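Long-range contacts in EvdMO1 (Micromonospora carbonacea, PDB 5T39), which probably transfers a methyl group from S-adenosylmethionine to a sugar of the antibiotic everninomicin, through the Rossmann-like methyltransferase domain of a bifunctional methyltransferase-oxidase: residues E35-G40 / A84-D89; L80-L85 / L102-R107; A131-L136 / Y154-P159; A146-G151 / G172-T177. One frame throughout, in Å; residues are numbered along the deposited sequence.

Contact 1: E35-G40 / A84-D89; sequences EPWVNG and ALEGAD. With SAH (S-adenosyl-L-homocysteine), chain B.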
# COMPACT_ATOMS: atom_id res chain seq x y z
N GLU A 35 8.84 18.70 4.32
CA GLU A 35 8.75 18.22 5.70
C GLU A 35 7.39 18.58 6.28
O GLU A 35 6.83 19.64 5.96
CB GLU A 35 9.86 18.82 6.56
CG GLU A 35 11.25 18.37 6.13
CD GLU A 35 12.31 18.50 7.20
OE1 GLU A 35 13.21 19.34 7.01
OE2 GLU A 35 12.28 17.73 8.19
N PRO A 36 6.84 17.76 7.19
CA PRO A 36 7.47 16.57 7.78
C PRO A 36 7.27 15.31 6.94
O PRO A 36 6.16 15.02 6.49
CB PRO A 36 6.74 16.42 9.12
CG PRO A 36 5.36 16.98 8.84
CD PRO A 36 5.60 18.14 7.90
N TRP A 37 8.35 14.56 6.79
CA TRP A 37 8.30 13.24 6.17
C TRP A 37 7.92 12.18 7.19
O TRP A 37 8.17 12.30 8.39
CB TRP A 37 9.67 12.87 5.59
CG TRP A 37 10.09 13.71 4.40
CD1 TRP A 37 10.43 15.04 4.39
CD2 TRP A 37 10.22 13.25 3.05
NE1 TRP A 37 10.76 15.42 3.11
CE2 TRP A 37 10.64 14.34 2.28
CE3 TRP A 37 10.04 12.01 2.44
CZ2 TRP A 37 10.86 14.23 0.91
CZ3 TRP A 37 10.26 11.90 1.10
CH2 TRP A 37 10.65 13.00 0.34
N VAL A 38 7.34 11.09 6.67
CA VAL A 38 7.01 9.92 7.48
C VAL A 38 8.18 8.98 7.57
O VAL A 38 8.49 8.46 8.65
CB VAL A 38 5.77 9.21 6.90
CG1 VAL A 38 5.48 7.90 7.64
CG2 VAL A 38 4.57 10.13 6.95
N ASN A 39 8.84 8.70 6.45
CA ASN A 39 9.96 7.77 6.48
C ASN A 39 11.28 8.41 6.17
O ASN A 39 12.28 7.70 6.07
CB ASN A 39 9.70 6.59 5.55
CG ASN A 39 8.58 5.71 6.03
OD1 ASN A 39 8.44 5.45 7.23
ND2 ASN A 39 7.77 5.24 5.10
N GLY A 40 11.32 9.73 6.09
CA GLY A 40 12.55 10.45 5.87
C GLY A 40 12.96 10.39 4.42
O GLY A 40 12.31 9.76 3.58
N ALA A 84 0.42 4.49 -1.70
CA ALA A 84 1.85 4.55 -2.01
C ALA A 84 2.67 5.40 -1.05
O ALA A 84 3.90 5.30 -1.08
CB ALA A 84 2.02 5.04 -3.44
N LEU A 85 2.03 6.22 -0.22
CA LEU A 85 2.74 7.02 0.78
C LEU A 85 3.79 7.92 0.14
O LEU A 85 3.43 8.84 -0.61
CB LEU A 85 3.26 6.15 1.94
CG LEU A 85 3.91 6.84 3.14
CD1 LEU A 85 3.14 8.06 3.58
CD2 LEU A 85 4.09 5.85 4.28
N GLU A 86 5.08 7.67 0.39
CA GLU A 86 6.19 8.48 -0.12
C GLU A 86 6.95 7.77 -1.23
O GLU A 86 8.05 8.18 -1.61
CB GLU A 86 7.10 8.89 1.03
CG GLU A 86 6.37 9.79 2.01
CD GLU A 86 7.05 10.04 3.34
OE1 GLU A 86 7.98 9.31 3.74
OE2 GLU A 86 6.63 11.00 4.00
N GLY A 87 6.33 6.74 -1.81
CA GLY A 87 6.86 6.08 -2.98
C GLY A 87 7.96 5.07 -2.76
O GLY A 87 8.57 4.62 -3.73
N ALA A 88 8.23 4.66 -1.52
CA ALA A 88 9.37 3.78 -1.29
C ALA A 88 9.16 2.41 -1.94
O ALA A 88 10.07 1.86 -2.57
CB ALA A 88 9.64 3.64 0.21
N ASP A 89 7.97 1.81 -1.76
CA ASP A 89 7.70 0.53 -2.41
C ASP A 89 7.58 0.72 -3.92
O ASP A 89 8.01 -0.14 -4.70
CB ASP A 89 6.42 -0.12 -1.88
CG ASP A 89 6.56 -0.68 -0.48
OD1 ASP A 89 7.69 -0.96 -0.04
OD2 ASP A 89 5.49 -0.88 0.15
N SAH B . 1.74 1.10 1.61
CA SAH B . 2.73 1.77 2.46
CB SAH B . 2.11 2.88 3.30
CG SAH B . 1.04 2.39 4.27
SD SAH B . 0.42 3.73 5.32
C SAH B . 3.39 0.76 3.37
O SAH B . 4.34 1.09 4.09
OXT SAH B . 2.94 -0.39 3.41
C5' SAH B . -1.18 4.00 4.51
C4' SAH B . -1.10 4.82 3.22
O4' SAH B . -2.36 4.71 2.57
C3' SAH B . -0.85 6.30 3.48
O3' SAH B . -0.02 6.88 2.49
C2' SAH B . -2.26 6.86 3.44
O2' SAH B . -2.38 8.25 3.18
C1' SAH B . -2.90 6.00 2.37
N9 SAH B . -4.36 5.91 2.44
C8 SAH B . -5.13 5.74 3.56
N7 SAH B . -6.43 5.67 3.21
C5 SAH B . -6.48 5.80 1.86
C6 SAH B . -7.54 5.82 0.96
N6 SAH B . -8.82 5.73 1.32
N1 SAH B . -7.26 5.96 -0.37
C2 SAH B . -5.96 6.09 -0.78
N3 SAH B . -4.89 6.10 0.06
C4 SAH B . -5.19 5.94 1.37
O HOH W 1 10.22 8.32 2.45
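With CG of E86 anti to its carbonyl carbon (chi1 -64°) and the chain extended beyond, the carboxylate is carried across to the loop 35-40, where it meets the backbone N-H groups of V38 and N39. E86 OE2 takes the amide of V38 through its syn lone pair, N to OE2 2.8 Å and almost straight at 175°. E86 OE1 takes the next amide, N39 N to OE1 2.9 Å, also on the syn side but 20° out of the carboxylate plane. Each oxygen thus holds one of two consecutive N-H groups. E86 OE1 also lies at the edge of the W37 indole, near its plane and 3.6 Å from W37 CE3; W37 NE1 is bound elsewhere, to A31 O. A water donates to both E86 OE1 and G40 O, tying down the end of the loop. Beside this polar core, V38 CG1 meets L85 CD2 at 4.2 Å, while the CB of L85 packs against the ribose O3' of SAH. A glutamine in place of E86 would probably leave one of the two loop amides facing an NH2 group and R113 without its charge partner. The carboxylate is buried yet well supplied with donors, and the salt bridge from OE2 to R113 NH1 is likely to favour its ionised form, so that one anion fastens the loop after helix 24-33 beside the cofactor pocket.

Contact 2: L80-L85 / L102-R107; sequences LELGAL and LGLEGR. With SAH (S-adenosyl-L-homocysteine), chain B.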
# COMPACT_ATOMS: atom_id res chain seq x y z
N LEU A 80 -0.35 -2.41 -9.86
CA LEU A 80 -1.10 -1.37 -9.16
C LEU A 80 -0.70 -1.41 -7.69
O LEU A 80 -0.81 -2.46 -7.06
CB LEU A 80 -2.61 -1.62 -9.29
CG LEU A 80 -3.52 -0.65 -8.55
CD1 LEU A 80 -3.36 0.76 -9.09
CD2 LEU A 80 -4.97 -1.11 -8.68
N GLU A 81 -0.25 -0.28 -7.15
CA GLU A 81 0.09 -0.17 -5.74
C GLU A 81 -0.92 0.76 -5.08
O GLU A 81 -1.14 1.88 -5.54
CB GLU A 81 1.50 0.38 -5.55
CG GLU A 81 1.82 0.61 -4.09
CD GLU A 81 3.06 1.40 -3.88
OE1 GLU A 81 3.49 1.50 -2.70
OE2 GLU A 81 3.59 1.96 -4.86
N LEU A 82 -1.51 0.30 -3.98
CA LEU A 82 -2.52 1.07 -3.26
C LEU A 82 -1.94 1.65 -1.97
O LEU A 82 -1.41 0.92 -1.14
CB LEU A 82 -3.71 0.17 -2.93
CG LEU A 82 -4.35 -0.51 -4.15
CD1 LEU A 82 -5.49 -1.38 -3.71
CD2 LEU A 82 -4.81 0.50 -5.18
N GLY A 83 -2.09 2.95 -1.78
CA GLY A 83 -1.55 3.60 -0.60
C GLY A 83 -0.05 3.80 -0.66
O GLY A 83 0.69 3.36 0.23
N ALA A 84 0.42 4.49 -1.70
CA ALA A 84 1.85 4.55 -2.01
C ALA A 84 2.67 5.40 -1.05
O ALA A 84 3.90 5.30 -1.08
CB ALA A 84 2.02 5.04 -3.44
N LEU A 85 2.03 6.22 -0.22
CA LEU A 85 2.74 7.02 0.78
C LEU A 85 3.79 7.92 0.14
O LEU A 85 3.43 8.84 -0.61
CB LEU A 85 3.26 6.15 1.94
CG LEU A 85 3.91 6.84 3.14
CD1 LEU A 85 3.14 8.06 3.58
CD2 LEU A 85 4.09 5.85 4.28
N LEU A 102 1.53 1.80 -11.38
CA LEU A 102 0.61 2.88 -11.05
C LEU A 102 0.44 2.87 -9.54
O LEU A 102 -0.03 1.87 -8.99
CB LEU A 102 -0.74 2.70 -11.73
CG LEU A 102 -1.81 3.73 -11.35
CD1 LEU A 102 -1.41 5.16 -11.70
CD2 LEU A 102 -3.13 3.40 -12.04
N GLY A 103 0.85 3.94 -8.88
CA GLY A 103 0.70 4.07 -7.44
C GLY A 103 -0.38 5.09 -7.12
O GLY A 103 -0.36 6.21 -7.63
N LEU A 104 -1.33 4.68 -6.28
CA LEU A 104 -2.43 5.52 -5.85
C LEU A 104 -2.20 5.95 -4.41
O LEU A 104 -1.83 5.13 -3.56
CB LEU A 104 -3.76 4.79 -5.96
CG LEU A 104 -4.09 4.27 -7.37
CD1 LEU A 104 -5.46 3.63 -7.34
CD2 LEU A 104 -4.01 5.37 -8.42
N GLU A 105 -2.47 7.22 -4.12
CA GLU A 105 -2.25 7.75 -2.79
C GLU A 105 -3.36 8.74 -2.47
O GLU A 105 -3.69 9.60 -3.28
CB GLU A 105 -0.87 8.40 -2.69
CG GLU A 105 -0.62 9.19 -1.41
CD GLU A 105 -0.95 8.44 -0.14
OE1 GLU A 105 -1.44 9.11 0.81
OE2 GLU A 105 -0.72 7.21 -0.08
N GLY A 106 -3.94 8.62 -1.28
CA GLY A 106 -5.08 9.43 -0.91
C GLY A 106 -4.79 10.79 -0.31
O GLY A 106 -5.69 11.63 -0.31
N ARG A 107 -3.58 11.03 0.19
CA ARG A 107 -3.24 12.28 0.85
C ARG A 107 -2.31 13.08 -0.05
O ARG A 107 -1.23 12.61 -0.41
CB ARG A 107 -2.60 12.01 2.21
CG ARG A 107 -3.60 11.50 3.22
CD ARG A 107 -2.99 11.15 4.57
NE ARG A 107 -4.06 10.73 5.48
CZ ARG A 107 -4.89 11.55 6.11
NH1 ARG A 107 -4.74 12.86 6.03
NH2 ARG A 107 -5.86 11.03 6.84
N SAH B . 1.74 1.10 1.61
CA SAH B . 2.73 1.77 2.46
CB SAH B . 2.11 2.88 3.30
CG SAH B . 1.04 2.39 4.27
SD SAH B . 0.42 3.73 5.32
C SAH B . 3.39 0.76 3.37
O SAH B . 4.34 1.09 4.09
OXT SAH B . 2.94 -0.39 3.41
C5' SAH B . -1.18 4.00 4.51
C4' SAH B . -1.10 4.82 3.22
O4' SAH B . -2.36 4.71 2.57
C3' SAH B . -0.85 6.30 3.48
O3' SAH B . -0.02 6.88 2.49
C2' SAH B . -2.26 6.86 3.44
O2' SAH B . -2.38 8.25 3.18
C1' SAH B . -2.90 6.00 2.37
N9 SAH B . -4.36 5.91 2.44
C8 SAH B . -5.13 5.74 3.56
N7 SAH B . -6.43 5.67 3.21
C5 SAH B . -6.48 5.80 1.86
C6 SAH B . -7.54 5.82 0.96
N6 SAH B . -8.82 5.73 1.32
N1 SAH B . -7.26 5.96 -0.37
C2 SAH B . -5.96 6.09 -0.78
N3 SAH B . -4.89 6.10 0.06
C4 SAH B . -5.19 5.94 1.37
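L80, E81 and L82 pair in parallel with L102, G103 and L104 through backbone hydrogen bonds: E81 N to L102 O 2.8 Å, and L104 N to E81 O 2.9 Å. At the strand end L104 O receives A84 N, with G83 N a weaker second donor. CA-H...O contacts accompany the pairing, from L80 CA to L102 O and from G103 CA to E81 O.

Apolar contacts gather on the sheet face of the leucines. L80 CD1 meets L102 CD2 at 4.0 Å, and L82 CD2 lies 3.9 Å from L104 CD1, these last two side chains leaving the sheet alongside each other.

The polar contacts centre on E105, whose chain bends at chi2 (51°) and turns the carboxylate toward the ribose of SAH. The sugar hydroxyls donate one to each oxygen, O2' to E105 OE1 and O3' to E105 OE2, both 2.7 Å. L85 N reaches E105 OE2 at 2.9 Å from above the carboxylate plane, and R107 N and N110 ND2 donate to E105 OE1. A leucine in place of E105 would probably leave both ribose hydroxyls and the L85 amide without their acceptor. G83 O accepts from the amino nitrogen of SAH, and a CB on G83 would run into the ribose O4'.

Strands 78-82 and 100-105 are joined by helix 88-94 as a beta-alpha-beta unit; strand 146-150 flanks the first and 126-130 the second, while E81 OE2 reaches T90 on the connecting helix.

Contact 3: A131-L136 / Y154-P159; sequences ADVETL and YHVREP. With SAH (S-adenosyl-L-homocysteine), chain B.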
# COMPACT_ATOMS: atom_id res chain seq x y z
N ALA A 131 -5.95 9.49 -5.30
CA ALA A 131 -7.17 8.70 -5.37
C ALA A 131 -7.57 8.31 -3.96
O ALA A 131 -6.72 8.04 -3.10
CB ALA A 131 -6.96 7.42 -6.20
N ASP A 132 -8.88 8.22 -3.74
CA ASP A 132 -9.44 7.64 -2.52
C ASP A 132 -9.96 6.27 -2.91
O ASP A 132 -10.92 6.15 -3.66
CB ASP A 132 -10.59 8.52 -2.03
CG ASP A 132 -11.26 7.97 -0.78
OD1 ASP A 132 -11.00 6.82 -0.38
OD2 ASP A 132 -12.07 8.72 -0.19
N VAL A 133 -9.30 5.22 -2.41
CA VAL A 133 -9.69 3.87 -2.81
C VAL A 133 -11.11 3.51 -2.38
O VAL A 133 -11.67 2.56 -2.91
CB VAL A 133 -8.70 2.78 -2.33
CG1 VAL A 133 -7.31 3.03 -2.88
CG2 VAL A 133 -8.70 2.65 -0.81
N GLU A 134 -11.69 4.24 -1.42
CA GLU A 134 -13.05 3.97 -0.99
C GLU A 134 -14.09 4.49 -1.97
O GLU A 134 -15.24 4.06 -1.90
CB GLU A 134 -13.31 4.57 0.41
CG GLU A 134 -12.36 4.12 1.51
CD GLU A 134 -12.82 4.49 2.92
OE1 GLU A 134 -12.54 5.64 3.41
OE2 GLU A 134 -13.46 3.62 3.55
N THR A 135 -13.73 5.40 -2.87
CA THR A 135 -14.68 5.97 -3.82
C THR A 135 -14.28 5.82 -5.28
O THR A 135 -15.14 5.98 -6.15
CB THR A 135 -14.93 7.46 -3.53
OG1 THR A 135 -13.71 8.17 -3.70
CG2 THR A 135 -15.44 7.67 -2.11
N LEU A 136 -13.03 5.49 -5.57
CA LEU A 136 -12.57 5.37 -6.94
C LEU A 136 -13.30 4.26 -7.67
O LEU A 136 -13.52 3.17 -7.13
CB LEU A 136 -11.08 5.03 -6.89
CG LEU A 136 -10.37 4.75 -8.21
CD1 LEU A 136 -10.33 6.00 -9.06
CD2 LEU A 136 -8.97 4.23 -7.94
N TYR A 154 -6.59 -1.84 6.87
CA TYR A 154 -7.09 -1.44 8.18
C TYR A 154 -7.28 0.07 8.29
O TYR A 154 -7.51 0.58 9.39
CB TYR A 154 -6.20 -1.99 9.29
CG TYR A 154 -4.74 -1.68 9.13
CD1 TYR A 154 -3.92 -2.48 8.35
CD2 TYR A 154 -4.17 -0.57 9.75
CE1 TYR A 154 -2.58 -2.19 8.19
CE2 TYR A 154 -2.84 -0.28 9.61
CZ TYR A 154 -2.04 -1.10 8.82
OH TYR A 154 -0.70 -0.81 8.66
N HIS A 155 -7.25 0.78 7.16
CA HIS A 155 -7.54 2.21 7.09
C HIS A 155 -8.83 2.52 6.33
O HIS A 155 -9.08 3.69 6.03
CB HIS A 155 -6.38 2.98 6.46
CG HIS A 155 -5.13 2.97 7.27
ND1 HIS A 155 -5.05 3.55 8.51
CD2 HIS A 155 -3.89 2.49 7.01
CE1 HIS A 155 -3.82 3.43 8.98
NE2 HIS A 155 -3.10 2.78 8.09
N VAL A 156 -9.65 1.51 6.02
CA VAL A 156 -10.88 1.72 5.27
C VAL A 156 -12.08 1.20 6.07
O VAL A 156 -11.95 0.39 6.98
CB VAL A 156 -10.84 1.11 3.85
CG1 VAL A 156 -9.65 1.68 3.06
CG2 VAL A 156 -10.80 -0.40 3.89
N ARG A 157 -13.25 1.70 5.69
CA ARG A 157 -14.51 1.33 6.35
C ARG A 157 -14.99 -0.06 5.95
O ARG A 157 -15.61 -0.74 6.77
CB ARG A 157 -15.61 2.33 6.00
CG ARG A 157 -15.42 3.70 6.61
CD ARG A 157 -16.59 4.61 6.24
NE ARG A 157 -16.51 5.01 4.84
CZ ARG A 157 -17.18 4.45 3.83
NH1 ARG A 157 -18.02 3.44 4.03
NH2 ARG A 157 -17.01 4.91 2.60
N GLU A 158 -14.78 -0.46 4.69
CA GLU A 158 -15.34 -1.69 4.14
C GLU A 158 -14.21 -2.47 3.48
O GLU A 158 -14.07 -2.49 2.25
CB GLU A 158 -16.47 -1.40 3.17
CG GLU A 158 -17.66 -0.81 3.86
CD GLU A 158 -18.08 0.50 3.33
OE1 GLU A 158 -17.31 1.11 2.55
OE2 GLU A 158 -19.19 0.93 3.73
N PRO A 159 -13.37 -3.12 4.28
CA PRO A 159 -12.18 -3.78 3.71
C PRO A 159 -12.52 -4.84 2.67
O PRO A 159 -11.77 -5.01 1.70
CB PRO A 159 -11.47 -4.36 4.94
CG PRO A 159 -12.51 -4.40 6.01
CD PRO A 159 -13.36 -3.18 5.76
N SAH B . 1.74 1.10 1.61
CA SAH B . 2.73 1.77 2.46
CB SAH B . 2.11 2.88 3.30
CG SAH B . 1.04 2.39 4.27
SD SAH B . 0.42 3.73 5.32
C SAH B . 3.39 0.76 3.37
O SAH B . 4.34 1.09 4.09
OXT SAH B . 2.94 -0.39 3.41
C5' SAH B . -1.18 4.00 4.51
C4' SAH B . -1.10 4.82 3.22
O4' SAH B . -2.36 4.71 2.57
C3' SAH B . -0.85 6.30 3.48
O3' SAH B . -0.02 6.88 2.49
C2' SAH B . -2.26 6.86 3.44
O2' SAH B . -2.38 8.25 3.18
C1' SAH B . -2.90 6.00 2.37
N9 SAH B . -4.36 5.91 2.44
C8 SAH B . -5.13 5.74 3.56
N7 SAH B . -6.43 5.67 3.21
C5 SAH B . -6.48 5.80 1.86
C6 SAH B . -7.54 5.82 0.96
N6 SAH B . -8.82 5.73 1.32
N1 SAH B . -7.26 5.96 -0.37
C2 SAH B . -5.96 6.09 -0.78
N3 SAH B . -4.89 6.10 0.06
C4 SAH B . -5.19 5.94 1.37
O HOH W 2 -9.84 5.54 4.01
O HOH W 3 -14.36 1.37 2.50
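E134 CA and V156 CA, 7.0 Å apart, are the nearest CA atoms of two loops without regular secondary structure, so that side chains bridge them. The bond from R157 N to E134 OE2 is 2.9 Å long and almost straight at 176°, although it meets the oxygen from above the carboxylate plane. The same oxygen also lies over one face of the R157 guanidinium, NE to OE2 3.6 Å: an electrostatic salt bridge, since the oxygen sits away from the directions of the N-H bonds. The R157 chain folds back at chi3 (-72°) to bring the group over E134, and its NH1 goes on to E158 OE2 at 2.8 Å, forming a three-residue charge network. A water joins E134 OE2 to E158 N and OE1. S210 OG binds both E134 OE1 and R157 NE from outside.

The E134 chain runs alongside V156 the opposite way, its CG 4.0 Å from V156 CG1. V156 CG1 also touches V133 CG2, which in turn packs against the adenine of SAH.

That adenine is read by the first loop: V133 N donates to SAH N1 at 3.0 Å. The SAH N6 amino group donates to D132 OD1, which also accepts E134 N, closing an Asx turn that sets the acidic side chain beside the base. On the opposing loop, CD2 of H155 approaches C5' of SAH. Recognition of the adenine edge by an acidic side chain and the following backbone N-H, in the loop after strand 126-130, is characteristic of Rossmann-like SAM-dependent methyltransferases.

Contact 4: A146-G151 / G172-T177; sequences AVLCAG and GIYLST. With SAH (S-adenosyl-L-homocysteine), chain B.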
# COMPACT_ATOMS: atom_id res chain seq x y z
N ALA A 146 -0.80 -7.76 -11.01
CA ALA A 146 -0.94 -7.95 -9.58
C ALA A 146 -1.09 -6.59 -8.92
O ALA A 146 -0.71 -5.55 -9.47
CB ALA A 146 0.26 -8.71 -8.99
N VAL A 147 -1.67 -6.62 -7.73
CA VAL A 147 -1.93 -5.46 -6.90
C VAL A 147 -1.14 -5.60 -5.61
O VAL A 147 -1.18 -6.65 -4.96
CB VAL A 147 -3.43 -5.36 -6.56
CG1 VAL A 147 -3.72 -4.20 -5.62
CG2 VAL A 147 -4.25 -5.25 -7.83
N LEU A 148 -0.41 -4.55 -5.24
CA LEU A 148 0.22 -4.46 -3.93
C LEU A 148 -0.71 -3.67 -3.02
O LEU A 148 -1.08 -2.54 -3.35
CB LEU A 148 1.59 -3.79 -4.02
CG LEU A 148 2.30 -3.56 -2.67
CD1 LEU A 148 2.52 -4.86 -1.93
CD2 LEU A 148 3.62 -2.84 -2.87
N CYS A 149 -1.10 -4.28 -1.90
CA CYS A 149 -1.99 -3.65 -0.93
C CYS A 149 -1.41 -3.88 0.46
O CYS A 149 -1.77 -4.84 1.15
CB CYS A 149 -3.40 -4.22 -1.06
SG CYS A 149 -4.59 -3.46 0.05
N ALA A 150 -0.49 -3.01 0.86
CA ALA A 150 0.21 -3.14 2.12
C ALA A 150 -0.11 -1.93 2.99
O ALA A 150 -0.15 -0.79 2.52
CB ALA A 150 1.72 -3.24 1.90
N GLY A 151 -0.33 -2.18 4.27
CA GLY A 151 -0.51 -1.08 5.20
C GLY A 151 -1.76 -0.26 4.98
O GLY A 151 -1.81 0.88 5.44
N GLY A 172 -4.16 -11.18 -8.99
CA GLY A 172 -3.21 -11.39 -7.93
C GLY A 172 -3.17 -10.22 -6.97
O GLY A 172 -3.23 -9.07 -7.38
N ILE A 173 -3.05 -10.52 -5.68
CA ILE A 173 -2.87 -9.49 -4.66
C ILE A 173 -1.79 -9.92 -3.69
O ILE A 173 -1.74 -11.08 -3.26
CB ILE A 173 -4.20 -9.17 -3.94
CG1 ILE A 173 -4.05 -7.94 -3.03
CG2 ILE A 173 -4.75 -10.38 -3.18
CD1 ILE A 173 -5.36 -7.45 -2.46
N TYR A 174 -0.92 -8.99 -3.33
CA TYR A 174 0.03 -9.14 -2.23
C TYR A 174 -0.52 -8.25 -1.13
O TYR A 174 -0.53 -7.03 -1.27
CB TYR A 174 1.42 -8.71 -2.67
CG TYR A 174 2.52 -8.89 -1.66
CD1 TYR A 174 3.45 -9.92 -1.80
CD2 TYR A 174 2.64 -8.04 -0.58
CE1 TYR A 174 4.47 -10.08 -0.89
CE2 TYR A 174 3.67 -8.19 0.33
CZ TYR A 174 4.58 -9.22 0.17
OH TYR A 174 5.62 -9.40 1.05
N LEU A 175 -1.05 -8.87 -0.08
CA LEU A 175 -1.79 -8.18 0.97
C LEU A 175 -1.02 -8.27 2.27
O LEU A 175 -0.78 -9.37 2.78
CB LEU A 175 -3.16 -8.82 1.13
CG LEU A 175 -4.02 -8.26 2.26
CD1 LEU A 175 -4.43 -6.82 1.94
CD2 LEU A 175 -5.24 -9.14 2.49
N SER A 176 -0.66 -7.12 2.85
CA SER A 176 -0.06 -7.06 4.17
C SER A 176 -0.99 -6.22 5.03
O SER A 176 -1.28 -5.07 4.68
CB SER A 176 1.33 -6.44 4.08
OG SER A 176 1.93 -6.34 5.35
N THR A 177 -1.50 -6.81 6.11
CA THR A 177 -2.51 -6.13 6.91
C THR A 177 -2.49 -6.64 8.34
O THR A 177 -2.05 -7.75 8.63
CB THR A 177 -3.91 -6.33 6.30
OG1 THR A 177 -4.85 -5.49 6.98
CG2 THR A 177 -4.36 -7.78 6.35
N SAH B . 1.74 1.10 1.61
CA SAH B . 2.73 1.77 2.46
CB SAH B . 2.11 2.88 3.30
CG SAH B . 1.04 2.39 4.27
SD SAH B . 0.42 3.73 5.32
C SAH B . 3.39 0.76 3.37
O SAH B . 4.34 1.09 4.09
OXT SAH B . 2.94 -0.39 3.41
C5' SAH B . -1.18 4.00 4.51
C4' SAH B . -1.10 4.82 3.22
O4' SAH B . -2.36 4.71 2.57
C3' SAH B . -0.85 6.30 3.48
O3' SAH B . -0.02 6.88 2.49
C2' SAH B . -2.26 6.86 3.44
O2' SAH B . -2.38 8.25 3.18
C1' SAH B . -2.90 6.00 2.37
N9 SAH B . -4.36 5.91 2.44
C8 SAH B . -5.13 5.74 3.56
N7 SAH B . -6.43 5.67 3.21
C5 SAH B . -6.48 5.80 1.86
C6 SAH B . -7.54 5.82 0.96
N6 SAH B . -8.82 5.73 1.32
N1 SAH B . -7.26 5.96 -0.37
C2 SAH B . -5.96 6.09 -0.78
N3 SAH B . -4.89 6.10 0.06
C4 SAH B . -5.19 5.94 1.37
O HOH W 4 -3.23 -3.60 3.39
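Y174 supplies the flat group of the contact, and L148 CD1 approaches its ring obliquely, 3.5 Å from CD2. Both residues have CG anti to the backbone N (chi1 176° for L148, -176° for Y174), which sends leucine branch and ring out from the sheet together. Farther along the same sheet face, A150 CB meets S176 CB at 3.9 Å and touches the carboxylate oxygen OXT of SAH. On the other face, C149 packs by its CB against I173 CD1 and by its sulfur against L175, SG to CD1 3.9 Å; L162, L163 and A166 of helix 159-169 cover this side.

The backbones pair in parallel from V147 with I173 to A150 with S176. V147 N binds G172 O and Y174 N binds V147 O; C149 N follows to Y174 O at 2.9 Å. The last two bonds are longer, S176 N to C149 O and G151 N to S176 O, each 3.1 Å. A water donates to S176 O and, weakly, to C149 O near this end.

At the C-terminal end of strand 146-150, A150 O accepts the amino nitrogen of SAH at 2.8 Å. G151 has a positive phi, and a CB there would strike CG of the ligand. Linked through helix 159-169, the strands form a parallel beta-alpha-beta crossover of the Rossmann-like sheet, whose strand 146-150 ends at the homocysteine part of the cofactor pocket, as in class I methyltransferases.

Contacts 2 and 4 form the buried core: their strands 78-82 and 146-150 are neighbours in one sheet, bonded between L80 or L82 and L148, and their pairing is backbone bonds with apolar side chains on the faces. Contacts 1 and 3 join loops, about 20 Å apart between centres, and rely on glutamates receiving backbone amides; contact 1 is largely buried, contact 3 only partly, with more water and charge. Contact 1 shares A84 and L85 with contact 2, and E105 O of contact 2 probably bonds A131 N of contact 3. All four touch SAH: contacts 1 and 2 at its ribose, 3 at the adenine, 2 and 4 at the amino group.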